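PDB 5OWU: importin subunit beta-1 from Saccharomyces cerevisiae, which carries proteins into the nucleus as the importin beta subunit, associating with importin alpha, which binds the classical nuclear localization signal of the cargo. Local coordinates for residues Leu157-Gly160 and Tyr161-Glu164; Met599-Phe602 and Phe603-Leu606; Ala715-Ile718 and Pro719-Asn722. All coordinates share one frame; numbering follows the deposited sequence.

Contact 1 (Leu157-Gly160 and Tyr161-Glu164)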
loop_
_atom_site.group_PDB
_atom_site.type_symbol
_atom_site.label_atom_id
_atom_site.label_comp_id
_atom_site.label_asym_id
_atom_site.label_seq_id
_atom_site.Cartn_x
_atom_site.Cartn_y
_atom_site.Cartn_z
ATOM N N LEU A 157 -0.136 28.104 8.034
ATOM C CA LEU A 157 -0.204 27.347 6.788
ATOM C C LEU A 157 1.164 27.257 6.130
ATOM O O LEU A 157 1.594 26.175 5.711
ATOM C CB LEU A 157 -1.194 27.992 5.817
ATOM C CG LEU A 157 -2.675 27.956 6.184
ATOM C CD1 LEU A 157 -3.478 28.540 5.041
ATOM C CD2 LEU A 157 -3.137 26.541 6.507
ATOM N N ALA A 158 1.854 28.393 6.015
ATOM C CA ALA A 158 3.173 28.387 5.387
ATOM C C ALA A 158 4.129 27.448 6.114
ATOM O O ALA A 158 4.882 26.706 5.475
ATOM C CB ALA A 158 3.740 29.805 5.341
ATOM N N LEU A 159 4.114 27.456 7.451
ATOM C CA LEU A 159 4.993 26.555 8.193
ATOM C C LEU A 159 4.630 25.093 7.932
ATOM O O LEU A 159 5.515 24.243 7.725
ATOM C CB LEU A 159 4.924 26.889 9.684
ATOM C CG LEU A 159 5.530 28.260 10.022
ATOM C CD1 LEU A 159 4.996 28.771 11.334
ATOM C CD2 LEU A 159 7.050 28.173 10.061
ATOM N N GLY A 160 3.333 24.790 7.902
ATOM C CA GLY A 160 2.912 23.446 7.538
ATOM C C GLY A 160 3.436 23.028 6.178
ATOM O O GLY A 160 4.033 21.962 6.033
ATOM N N TYR A 161 3.220 23.872 5.163
ATOM C CA TYR A 161 3.667 23.554 3.808
ATOM C C TYR A 161 5.173 23.384 3.756
ATOM O O TYR A 161 5.688 22.526 3.041
ATOM C CB TYR A 161 3.238 24.659 2.844
ATOM C CG TYR A 161 1.773 24.649 2.474
ATOM C CD1 TYR A 161 1.176 23.516 1.934
ATOM C CD2 TYR A 161 0.996 25.789 2.624
ATOM C CE1 TYR A 161 -0.161 23.513 1.578
ATOM C CE2 TYR A 161 -0.340 25.795 2.269
ATOM C CZ TYR A 161 -0.911 24.658 1.745
ATOM O OH TYR A 161 -2.240 24.671 1.405
ATOM N N MET A 162 5.894 24.224 4.484
ATOM C CA MET A 162 7.340 24.091 4.608
ATOM C C MET A 162 7.732 22.684 5.033
ATOM O O MET A 162 8.611 22.050 4.434
ATOM C CB MET A 162 7.818 25.100 5.641
ATOM C CG MET A 162 9.122 25.746 5.389
ATOM S SD MET A 162 9.320 26.977 6.696
ATOM C CE MET A 162 8.101 28.198 6.248
ATOM N N CYS A 163 7.108 22.192 6.101
ATOM C CA CYS A 163 7.494 20.882 6.618
ATOM C C CYS A 163 7.019 19.761 5.703
ATOM O O CYS A 163 7.765 18.815 5.429
ATOM C CB CYS A 163 6.943 20.724 8.032
ATOM S SG CYS A 163 7.679 21.931 9.143
ATOM N N GLU A 164 5.797 19.869 5.189
ATOM C CA GLU A 164 5.263 18.841 4.301
ATOM C C GLU A 164 6.050 18.755 2.993
ATOM O O GLU A 164 6.270 17.659 2.466
ATOM C CB GLU A 164 3.787 19.134 4.033
ATOM C CG GLU A 164 3.104 18.168 3.089
ATOM C CD GLU A 164 1.666 18.554 2.824
ATOM O OE1 GLU A 164 1.364 19.769 2.841
ATOM O OE2 GLU A 164 0.838 17.645 2.606
#
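L159 and M162 lie alongside each other and point the same way from neighbouring turns of helix 149-165, meeting through their methyl ends: CD2 of L159 is 4.0 Å from CE of M162. The first torsion of M162, at -144°, lies off the staggered positions, and a bend at chi3 then brings CE back beside the preceding turn, where it also lies 3.6 Å from the carbonyl O of A158. Helix 133-142 packs against the same pair, with M136 touching both.

Round the helix, Y161 is turned quite differently. Its CG stands beside the backbone N, anti to the carbonyl carbon (chi1 -76°), which lays the ring back along the preceding turn; CD2 of Y161 comes to 3.2 Å from the O of L157, and CE2 to 4.3 Å from CB of L157. The ring meets that carbonyl obliquely. The same oxygen of L157 accepts the N-H of Y161, N to O 2.9 Å, while E164 N bonds G160 O in the same i to i+4 pattern. Beyond the ring, the hydroxyl of Y161 is hydrogen-bonded to OD1 of N113, and Q117 and A120 also touch this side chain.

This is the second helix of HEAT repeat 4, and its chemistry is divided by direction: the methyl ends of L159 and M162 make a mainly apolar contact beside helix 133-142, whereas the tyrosine combines ring packing with one directional bond that ties its far end to helix 109-126.

Contact 2 (Met599-Phe602 and Phe603-Leu606)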
loop_
_atom_site.group_PDB
_atom_site.type_symbol
_atom_site.label_atom_id
_atom_site.label_comp_id
_atom_site.label_asym_id
_atom_site.label_seq_id
_atom_site.Cartn_x
_atom_site.Cartn_y
_atom_site.Cartn_z
ATOM N N MET A 599 -11.506 -20.724 -28.276
ATOM C CA MET A 599 -10.918 -19.626 -29.032
ATOM C C MET A 599 -11.989 -18.914 -29.844
ATOM O O MET A 599 -11.994 -17.677 -29.930
ATOM C CB MET A 599 -9.784 -20.136 -29.924
ATOM C CG MET A 599 -8.518 -20.544 -29.153
ATOM S SD MET A 599 -7.813 -19.230 -28.124
ATOM C CE MET A 599 -7.492 -17.957 -29.343
ATOM N N GLY A 600 -12.939 -19.674 -30.395
ATOM C CA GLY A 600 -14.053 -19.043 -31.079
ATOM C C GLY A 600 -14.727 -18.002 -30.212
ATOM O O GLY A 600 -14.997 -16.879 -30.649
ATOM N N LEU A 601 -14.981 -18.350 -28.948
ATOM C CA LEU A 601 -15.582 -17.399 -28.024
ATOM C C LEU A 601 -14.639 -16.238 -27.744
ATOM O O LEU A 601 -15.044 -15.066 -27.770
ATOM C CB LEU A 601 -15.967 -18.122 -26.735
ATOM C CG LEU A 601 -16.989 -19.237 -26.913
ATOM C CD1 LEU A 601 -17.226 -19.956 -25.576
ATOM C CD2 LEU A 601 -18.281 -18.682 -27.518
ATOM N N PHE A 602 -13.358 -16.538 -27.521
ATOM C CA PHE A 602 -12.432 -15.483 -27.129
ATOM C C PHE A 602 -12.301 -14.447 -28.239
ATOM O O PHE A 602 -12.445 -13.241 -28.000
ATOM C CB PHE A 602 -11.078 -16.091 -26.757
ATOM C CG PHE A 602 -11.126 -16.998 -25.543
ATOM C CD1 PHE A 602 -12.113 -16.847 -24.575
ATOM C CD2 PHE A 602 -10.185 -18.000 -25.372
ATOM C CE1 PHE A 602 -12.159 -17.679 -23.469
ATOM C CE2 PHE A 602 -10.227 -18.835 -24.262
ATOM C CZ PHE A 602 -11.214 -18.671 -23.310
ATOM N N PHE A 603 -12.086 -14.899 -29.473
ATOM C CA PHE A 603 -12.065 -13.962 -30.587
ATOM C C PHE A 603 -13.351 -13.152 -30.643
ATOM O O PHE A 603 -13.311 -11.927 -30.814
ATOM C CB PHE A 603 -11.824 -14.708 -31.899
ATOM C CG PHE A 603 -10.414 -15.193 -32.063
ATOM C CD1 PHE A 603 -9.350 -14.343 -31.822
ATOM C CD2 PHE A 603 -10.151 -16.503 -32.429
ATOM C CE1 PHE A 603 -8.047 -14.786 -31.959
ATOM C CE2 PHE A 603 -8.849 -16.948 -32.569
ATOM C CZ PHE A 603 -7.799 -16.088 -32.333
ATOM N N ARG A 604 -14.503 -13.801 -30.458
ATOM C CA ARG A 604 -15.745 -13.040 -30.462
ATOM C C ARG A 604 -15.702 -11.959 -29.393
ATOM O O ARG A 604 -15.978 -10.782 -29.666
ATOM C CB ARG A 604 -16.940 -13.977 -30.275
ATOM C CG ARG A 604 -17.281 -14.759 -31.539
ATOM C CD ARG A 604 -18.265 -15.878 -31.270
ATOM N NE ARG A 604 -19.503 -15.389 -30.674
ATOM C CZ ARG A 604 -20.440 -16.172 -30.151
ATOM N NH1 ARG A 604 -20.283 -17.489 -30.141
ATOM N NH2 ARG A 604 -21.534 -15.638 -29.625
ATOM N N LEU A 605 -15.271 -12.325 -28.181
ATOM C CA LEU A 605 -15.165 -11.333 -27.119
ATOM C C LEU A 605 -14.209 -10.218 -27.506
ATOM O O LEU A 605 -14.426 -9.053 -27.153
ATOM C CB LEU A 605 -14.714 -12.005 -25.824
ATOM C CG LEU A 605 -15.768 -12.902 -25.179
ATOM C CD1 LEU A 605 -15.131 -13.774 -24.111
ATOM C CD2 LEU A 605 -16.889 -12.063 -24.583
ATOM N N LEU A 606 -13.138 -10.554 -28.230
ATOM C CA LEU A 606 -12.174 -9.536 -28.630
ATOM C C LEU A 606 -12.728 -8.631 -29.721
ATOM O O LEU A 606 -12.313 -7.471 -29.826
ATOM C CB LEU A 606 -10.872 -10.191 -29.101
ATOM C CG LEU A 606 -9.972 -10.844 -28.048
ATOM C CD1 LEU A 606 -8.747 -11.452 -28.706
ATOM C CD2 LEU A 606 -9.548 -9.855 -26.966
#
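M599 and F603, one turn apart on helix 595-607, make the closest apolar side-chain contact here: CE of M599 is 3.5 Å from CZ of F603 and 3.6 Å from its CE2. Two successive bends, at chi2 (-57°) and chi3 (-59°), curl the thioether so that its terminal methyl, rather than the sulfur, meets the far end of the ring. A looser apolar pair joins F602 to L605, whose CD1 sits near the plane of the F602 ring, at its edge, 4.3 Å from the ring atom CD1.

These pairs belong to the first helix of HEAT repeat 14, which packs against its partner, helix 615-629, within the superhelical stack of the importin beta fold. F602 rests on A621 and I622 of that partner and on L577 and L580 of the preceding helix 563-586, while F603 reaches T639 of helix 637-649.

A mixed polar and apolar contact joins L601 and R604, which run side by side in the same direction. CD2 of L601 lies 3.5 Å from NH1 of R604, approaching the guanidinium obliquely, and the arginine is exposed. Nearer the backbone, CG of R604 passes 3.2 Å from the O of G600.

Backbone hydrogen bonds make up the last group. F603 N donates to M599 O at 2.8 Å with an N-H...O angle of 170°, and L605 N reaches L601 O at 2.8 Å. The bond from R604 N to G600 O is longer, at 3.1 Å.

Contact 3 (Ala715-Ile718 and Pro719-Asn722)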
loop_
_atom_site.group_PDB
_atom_site.type_symbol
_atom_site.label_atom_id
_atom_site.label_comp_id
_atom_site.label_asym_id
_atom_site.label_seq_id
_atom_site.Cartn_x
_atom_site.Cartn_y
_atom_site.Cartn_z
ATOM N N ALA A 715 21.466 -20.300 -26.339
ATOM C CA ALA A 715 22.533 -19.594 -27.044
ATOM C C ALA A 715 22.006 -18.644 -28.113
ATOM O O ALA A 715 22.682 -17.657 -28.432
ATOM C CB ALA A 715 23.493 -20.605 -27.671
ATOM N N ASP A 716 20.809 -18.900 -28.665
ATOM C CA ASP A 716 20.236 -17.967 -29.631
ATOM C C ASP A 716 20.099 -16.560 -29.053
ATOM O O ASP A 716 19.932 -15.593 -29.809
ATOM C CB ASP A 716 18.866 -18.470 -30.086
ATOM C CG ASP A 716 18.948 -19.616 -31.085
ATOM O OD1 ASP A 716 20.057 -20.107 -31.376
ATOM O OD2 ASP A 716 17.880 -20.026 -31.579
ATOM N N PHE A 717 20.150 -16.431 -27.725
ATOM C CA PHE A 717 19.991 -15.150 -27.052
ATOM C C PHE A 717 21.247 -14.291 -27.106
ATOM O O PHE A 717 21.168 -13.086 -26.854
ATOM C CB PHE A 717 19.615 -15.394 -25.591
ATOM C CG PHE A 717 19.031 -14.189 -24.893
ATOM C CD1 PHE A 717 17.726 -13.795 -25.145
ATOM C CD2 PHE A 717 19.776 -13.472 -23.966
ATOM C CE1 PHE A 717 17.177 -12.699 -24.492
ATOM C CE2 PHE A 717 19.234 -12.378 -23.313
ATOM C CZ PHE A 717 17.932 -11.991 -23.580
ATOM N N ILE A 718 22.400 -14.875 -27.432
ATOM C CA ILE A 718 23.665 -14.155 -27.263
ATOM C C ILE A 718 23.690 -12.838 -28.030
ATOM O O ILE A 718 24.197 -11.844 -27.489
ATOM C CB ILE A 718 24.842 -15.080 -27.595
ATOM C CG1 ILE A 718 24.960 -16.152 -26.502
ATOM C CG2 ILE A 718 26.141 -14.285 -27.730
ATOM C CD1 ILE A 718 25.860 -17.327 -26.852
ATOM N N PRO A 719 23.180 -12.735 -29.257
ATOM C CA PRO A 719 23.242 -11.436 -29.947
ATOM C C PRO A 719 22.460 -10.328 -29.255
ATOM O O PRO A 719 22.794 -9.155 -29.447
ATOM C CB PRO A 719 22.671 -11.749 -31.338
ATOM C CG PRO A 719 22.959 -13.200 -31.527
ATOM C CD PRO A 719 22.768 -13.811 -30.170
ATOM N N TYR A 720 21.444 -10.650 -28.454
ATOM C CA TYR A 720 20.690 -9.634 -27.719
ATOM C C TYR A 720 21.289 -9.327 -26.349
ATOM O O TYR A 720 20.961 -8.288 -25.750
ATOM C CB TYR A 720 19.233 -10.086 -27.546
ATOM C CG TYR A 720 18.606 -10.627 -28.810
ATOM C CD1 TYR A 720 17.942 -9.789 -29.695
ATOM C CD2 TYR A 720 18.672 -11.978 -29.119
ATOM C CE1 TYR A 720 17.365 -10.280 -30.851
ATOM C CE2 TYR A 720 18.096 -12.478 -30.281
ATOM C CZ TYR A 720 17.452 -11.622 -31.145
ATOM O OH TYR A 720 16.884 -12.107 -32.305
ATOM N N LEU A 721 22.196 -10.182 -25.872
ATOM C CA LEU A 721 22.611 -10.151 -24.476
ATOM C C LEU A 721 23.112 -8.770 -24.063
ATOM O O LEU A 721 22.626 -8.187 -23.086
ATOM C CB LEU A 721 23.681 -11.217 -24.247
ATOM C CG LEU A 721 24.212 -11.368 -22.829
ATOM C CD1 LEU A 721 23.089 -11.707 -21.859
ATOM C CD2 LEU A 721 25.290 -12.440 -22.809
ATOM N N ASN A 722 24.074 -8.216 -24.805
ATOM C CA ASN A 722 24.623 -6.924 -24.412
ATOM C C ASN A 722 23.505 -5.917 -24.186
ATOM O O ASN A 722 23.386 -5.335 -23.099
ATOM C CB ASN A 722 25.615 -6.407 -25.458
ATOM C CG ASN A 722 26.462 -5.266 -24.924
ATOM O OD1 ASN A 722 26.381 -4.141 -25.406
ATOM N ND2 ASN A 722 27.250 -5.548 -23.891
HETATM O O HOH W 1 25.393 -9.437 -27.081
#
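The turn leading into helix 718-732, at the start of HEAT repeat 17, passes from a short 3-10 segment into the helix, and F717 packs on both Y720 and L721 across this change. CG of F717 lies opposite its own backbone N (chi1 -163°), which brings the ring beside L721; there CE2 of F717 is 4.2 Å from CD1 of L721, a methyl near the ring plane at its edge. The two side chains cross at about a right angle. Y720 approaches the same ring obliquely, and turns the edge of its own ring to backbone oxygens, with CE2 of Y720 3.6 Å from the O of D716.

Y720 N donates to F717 O at 2.9 Å from above the carbonyl plane, 42° out of it. L721 N likewise bonds I718 O at 3.1 Å, and a water donates to that O of I718 at 2.7 Å. The same water accepts from N722 N at 2.9 Å, so that it joins I718 O to N722 N. P719, which has no N-H to give, sets its CD 3.5 Å from CB of I718.

Polar ends fasten the turn to helix 675-689: D716 forms a salt bridge with R675, and the Y720 hydroxyl bonds D679. Proline in the first turn is a familiar feature of a helix N-terminus, here the start of the first helix of a HEAT repeat.

How the contacts relate
The three contacts sample one solenoid at HEAT repeats 4, 14 and 17, in series along the chain and without touching. Contacts 1 and 2 lie on opposite sides of the chain's centre, their own centres 55 Å apart and their nearest atoms about 42 Å apart; contact 3 is 53 Å from contact 1, centre to centre. Contacts 2 and 3 are the closest pair, at 36 Å between centres, and both fall within the TPR-repeat region of importin beta-1. The first two lie within regular helices, toward their C-terminal ends, and contact 3 at a helix beginning. A common principle emerges: the paired side chains themselves also pack on neighbouring helices, joining successive elements of the superhelix.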